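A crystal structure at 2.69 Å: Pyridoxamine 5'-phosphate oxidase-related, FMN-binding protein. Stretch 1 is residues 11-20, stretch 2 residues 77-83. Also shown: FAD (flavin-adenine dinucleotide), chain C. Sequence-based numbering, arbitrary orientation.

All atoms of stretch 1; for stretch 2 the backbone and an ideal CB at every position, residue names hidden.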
# COMPACT_ATOMS: atom_id res chain seq x y z
N GLU B 11 -2.29 1.91 19.85
CA GLU B 11 -2.89 2.83 18.89
C GLU B 11 -2.89 2.22 17.49
O GLU B 11 -3.87 2.35 16.75
CB GLU B 11 -2.14 4.17 18.90
CG GLU B 11 -2.03 4.81 20.27
CD GLU B 11 -0.99 5.91 20.33
OE1 GLU B 11 -1.34 7.08 20.13
OE2 GLU B 11 0.20 5.60 20.59
N CYS B 12 -1.80 1.53 17.12
CA CYS B 12 -1.70 0.96 15.78
C CYS B 12 -2.77 -0.09 15.54
O CYS B 12 -3.47 -0.06 14.52
CB CYS B 12 -0.31 0.36 15.58
SG CYS B 12 1.07 1.53 15.65
N TRP B 13 -2.92 -1.04 16.47
CA TRP B 13 -3.87 -2.13 16.26
C TRP B 13 -5.30 -1.62 16.18
O TRP B 13 -6.13 -2.21 15.48
CB TRP B 13 -3.73 -3.17 17.38
CG TRP B 13 -2.50 -4.00 17.26
CD1 TRP B 13 -1.41 -3.98 18.09
CD2 TRP B 13 -2.22 -4.98 16.26
NE1 TRP B 13 -0.47 -4.88 17.66
CE2 TRP B 13 -0.94 -5.51 16.53
CE3 TRP B 13 -2.92 -5.46 15.15
CZ2 TRP B 13 -0.35 -6.50 15.74
CZ3 TRP B 13 -2.34 -6.44 14.37
CH2 TRP B 13 -1.07 -6.95 14.67
N ASP B 14 -5.61 -0.53 16.89
CA ASP B 14 -6.94 0.05 16.78
C ASP B 14 -7.08 0.90 15.52
O ASP B 14 -8.11 0.83 14.84
CB ASP B 14 -7.27 0.88 18.02
CG ASP B 14 -7.83 0.04 19.15
OD1 ASP B 14 -8.45 -1.00 18.85
OD2 ASP B 14 -7.66 0.43 20.32
N LEU B 15 -6.06 1.69 15.19
CA LEU B 15 -6.10 2.47 13.96
C LEU B 15 -6.31 1.58 12.75
O LEU B 15 -6.99 1.96 11.79
CB LEU B 15 -4.82 3.29 13.81
CG LEU B 15 -4.73 4.58 14.63
CD1 LEU B 15 -3.41 5.27 14.39
CD2 LEU B 15 -5.89 5.49 14.31
N LEU B 16 -5.73 0.37 12.77
CA LEU B 16 -5.96 -0.58 11.69
C LEU B 16 -7.43 -0.97 11.58
O LEU B 16 -7.91 -1.25 10.48
CB LEU B 16 -5.09 -1.83 11.90
CG LEU B 16 -3.61 -1.67 11.58
CD1 LEU B 16 -2.88 -3.00 11.72
CD2 LEU B 16 -3.44 -1.11 10.18
N LYS B 17 -8.15 -1.00 12.70
CA LYS B 17 -9.56 -1.37 12.68
C LYS B 17 -10.45 -0.28 12.10
O LYS B 17 -11.64 -0.53 11.89
CB LYS B 17 -10.04 -1.72 14.09
CG LYS B 17 -9.25 -2.82 14.77
CD LYS B 17 -10.17 -3.78 15.48
CE LYS B 17 -9.43 -4.55 16.56
NZ LYS B 17 -8.90 -3.64 17.61
N SER B 18 -9.91 0.91 11.83
CA SER B 18 -10.70 2.01 11.30
C SER B 18 -10.82 1.98 9.78
O SER B 18 -11.61 2.75 9.22
CB SER B 18 -10.11 3.35 11.73
OG SER B 18 -8.93 3.64 11.01
N VAL B 19 -10.06 1.13 9.09
CA VAL B 19 -10.07 1.06 7.63
C VAL B 19 -10.12 -0.40 7.20
O VAL B 19 -9.62 -1.29 7.90
CB VAL B 19 -8.85 1.77 7.00
CG1 VAL B 19 -8.79 3.23 7.45
CG2 VAL B 19 -7.55 1.05 7.36
N ALA B 20 -10.73 -0.66 6.04
CA ALA B 20 -10.96 -2.02 5.57
C ALA B 20 -10.02 -2.46 4.46
O ALA B 20 -10.06 -3.63 4.06
CB ALA B 20 -12.41 -2.18 5.09
N UNK B 77 -2.58 12.69 8.93
CA UNK B 77 -2.77 11.31 8.55
C UNK B 77 -1.94 10.40 9.43
O UNK B 77 -1.12 10.85 10.23
CB UNK B 77 -2.41 11.10 7.08
N UNK B 78 -2.17 9.10 9.27
CA UNK B 78 -1.45 8.08 10.02
C UNK B 78 -1.21 6.89 9.11
O UNK B 78 -1.86 6.73 8.07
CB UNK B 78 -2.22 7.66 11.28
N UNK B 79 -0.27 6.04 9.50
CA UNK B 79 -0.05 4.78 8.81
C UNK B 79 0.51 3.77 9.80
O UNK B 79 1.18 4.13 10.77
CB UNK B 79 0.89 4.96 7.62
N UNK B 80 0.23 2.49 9.53
CA UNK B 80 0.69 1.39 10.36
C UNK B 80 1.33 0.36 9.44
O UNK B 80 0.78 0.03 8.39
CB UNK B 80 -0.45 0.78 11.17
N UNK B 81 2.50 -0.14 9.84
CA UNK B 81 3.22 -1.18 9.10
C UNK B 81 3.43 -2.37 10.02
O UNK B 81 3.95 -2.21 11.14
CB UNK B 81 4.56 -0.66 8.57
N UNK B 82 3.04 -3.55 9.56
CA UNK B 82 3.19 -4.79 10.31
C UNK B 82 4.18 -5.67 9.56
O UNK B 82 3.97 -6.02 8.40
CB UNK B 82 1.85 -5.50 10.50
N UNK B 83 5.28 -6.03 10.23
CA UNK B 83 6.19 -7.05 9.75
C UNK B 83 5.85 -8.37 10.42
O UNK B 83 5.78 -8.44 11.65
CB UNK B 83 7.65 -6.66 10.01
PA FAD C . 13.06 5.82 10.18
O1A FAD C . 12.87 6.53 11.47
O2A FAD C . 14.51 5.60 9.76
O5B FAD C . 12.29 4.44 10.18
C5B FAD C . 12.49 3.47 11.23
C4B FAD C . 11.38 2.45 11.15
O4B FAD C . 10.13 3.08 11.47
C3B FAD C . 11.16 1.82 9.78
O3B FAD C . 12.03 0.72 9.57
C2B FAD C . 9.70 1.39 9.85
O2B FAD C . 9.54 0.09 10.40
C1B FAD C . 9.08 2.46 10.75
N9A FAD C . 8.33 3.48 10.03
C8A FAD C . 8.84 4.58 9.39
N7A FAD C . 7.93 5.33 8.81
C5A FAD C . 6.74 4.67 9.09
C6A FAD C . 5.40 4.95 8.75
N6A FAD C . 5.02 6.01 8.03
N1A FAD C . 4.46 4.09 9.19
C2A FAD C . 4.83 3.03 9.90
N3A FAD C . 6.06 2.66 10.28
C4A FAD C . 6.98 3.54 9.83
N1 FAD C . 7.05 11.49 4.02
C2 FAD C . 7.41 12.30 2.98
O2 FAD C . 8.60 12.52 2.72
N3 FAD C . 6.43 12.89 2.20
C4 FAD C . 5.07 12.75 2.36
O4 FAD C . 4.29 13.33 1.60
C4X FAD C . 4.70 11.89 3.47
N5 FAD C . 3.43 11.70 3.70
C5X FAD C . 3.08 10.87 4.75
C6 FAD C . 1.72 10.66 5.01
C7 FAD C . 1.32 9.84 6.06
C7M FAD C . -0.15 9.63 6.31
C8 FAD C . 2.28 9.22 6.87
C8M FAD C . 1.88 8.33 8.02
C9 FAD C . 3.64 9.43 6.62
C9A FAD C . 4.04 10.25 5.57
N10 FAD C . 5.40 10.50 5.29
C10 FAD C . 5.76 11.30 4.24
C1' FAD C . 6.45 9.86 6.08
C2' FAD C . 7.03 8.62 5.41
O2' FAD C . 5.98 7.74 5.03
C3' FAD C . 7.96 7.90 6.39
O3' FAD C . 7.35 7.89 7.68
C4' FAD C . 9.35 8.52 6.50
O4' FAD C . 9.89 8.72 5.20
C5' FAD C . 10.29 7.68 7.34
O5' FAD C . 11.54 8.38 7.49
P FAD C . 12.43 8.17 8.77
O1P FAD C . 11.77 8.87 9.96
O2P FAD C . 13.84 8.55 8.50
O3P FAD C . 12.33 6.61 9.02

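Stretch 2 is an extended strand that runs across the helix of stretch 1 at 106°, so alternate CB atoms face the helix and the others face the flavin-adenine dinucleotide.

Position 77 lies out of reach of stretch 1, and an ideal CB there would sit 2.8 Å from FAD C7M, too close for any side chain. The deposited residue is Gly-77, whose backbone carbon C can then lie 3.7 Å from FAD C7M.

Position 78 points toward stretch 1, with its ideal CB 4.1 Å from Leu-15 CD1. Beyond it lies a surface formed by Leu-15, the turn from Leu-16 to Val-19, and the hydroxyl of Ser-18, which is already engaged as donor to Leu-15 O (2.7 Å between OG and O). A long aliphatic or aromatic side chain would suit this place; a small one would leave much of the surface uncovered. The deposited Trp-78 takes chi1 p and lays its indole along the turn. Leu-15 CB stands 3.9 Å from the centroid of the six-membered ring, only 5° off its normal, a CH-pi contact over the face. Farther along, Trp-78 CZ2 comes within 4.0 Å of Val-19 CG1, and Trp-78 CH2 lies 3.1 Å from Leu-15 O.

Position 79 faces away from the helix and toward the adenine, whose N1A can accept a hydrogen bond. A short polar donor fits, serine or threonine for example. It is Ser-79, and its OG donates to FAD N1A at 2.8 Å.

Position 80 turns back to the helix where the two backbones come nearest, its CA 5.9 Å from that of Cys-12. The ideal CB is 3.7 Å from Leu-16 CD2 and 4.4 Å from Cys-12 CB, so the room is limited and apolar; valine, alanine or perhaps another compact aliphatic residue would be reasonable. Val-80 has its CB 3.6 Å from Leu-16 CD2, while its CG2 reaches Cys-12 CB at 3.7 Å.

Position 81 again points away, beside the adenine, where an aliphatic side chain can pack. Ile-81 brings CG1 to 3.4 Å from FAD C2A.

Position 82 faces stretch 1 across a wider gap, its ideal CB 5.3 Å from Trp-13 CH2 and 5.5 Å from Leu-16 CD1. Medium apolar side chains, such as valine, leucine or isoleucine, are plausible. Val-82 narrows the gap with CG2, 4.2 Å from Leu-16 CD1 and 4.4 Å from Trp-13 CH2.

Position 83 is beyond stretch 1's reach, which leaves the choice open. Arg-83 sets its guanidinium edge near FAD O3B.

Stretch 2, residues 77-83: GWSVIVR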
# COMPACT_ATOMS: atom_id res chain seq x y z
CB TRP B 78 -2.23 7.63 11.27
CG TRP B 78 -3.56 7.02 10.92
CD1 TRP B 78 -4.76 7.66 10.88
CD2 TRP B 78 -3.82 5.66 10.55
NE1 TRP B 78 -5.75 6.79 10.51
CE2 TRP B 78 -5.19 5.55 10.30
CE3 TRP B 78 -3.01 4.53 10.40
CZ2 TRP B 78 -5.79 4.35 9.91
CZ3 TRP B 78 -3.61 3.34 10.02
CH2 TRP B 78 -4.98 3.26 9.78
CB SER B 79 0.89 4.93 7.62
OG SER B 79 2.22 5.20 8.04
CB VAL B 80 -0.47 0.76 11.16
CG1 VAL B 80 -0.02 -0.52 11.85
CG2 VAL B 80 -1.00 1.74 12.19
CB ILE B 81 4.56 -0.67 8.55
CG1 ILE B 81 4.35 0.52 7.62
CG2 ILE B 81 5.28 -1.78 7.81
CD1 ILE B 81 5.63 1.15 7.14
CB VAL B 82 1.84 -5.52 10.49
CG1 VAL B 82 2.07 -6.93 11.02
CG2 VAL B 82 0.93 -4.73 11.41
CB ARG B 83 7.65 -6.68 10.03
CG ARG B 83 8.09 -5.35 9.45
CD ARG B 83 9.56 -5.37 9.05
NE ARG B 83 10.05 -4.03 8.73
CZ ARG B 83 10.38 -3.62 7.50
NH1 ARG B 83 10.30 -4.45 6.47
NH2 ARG B 83 10.81 -2.38 7.32
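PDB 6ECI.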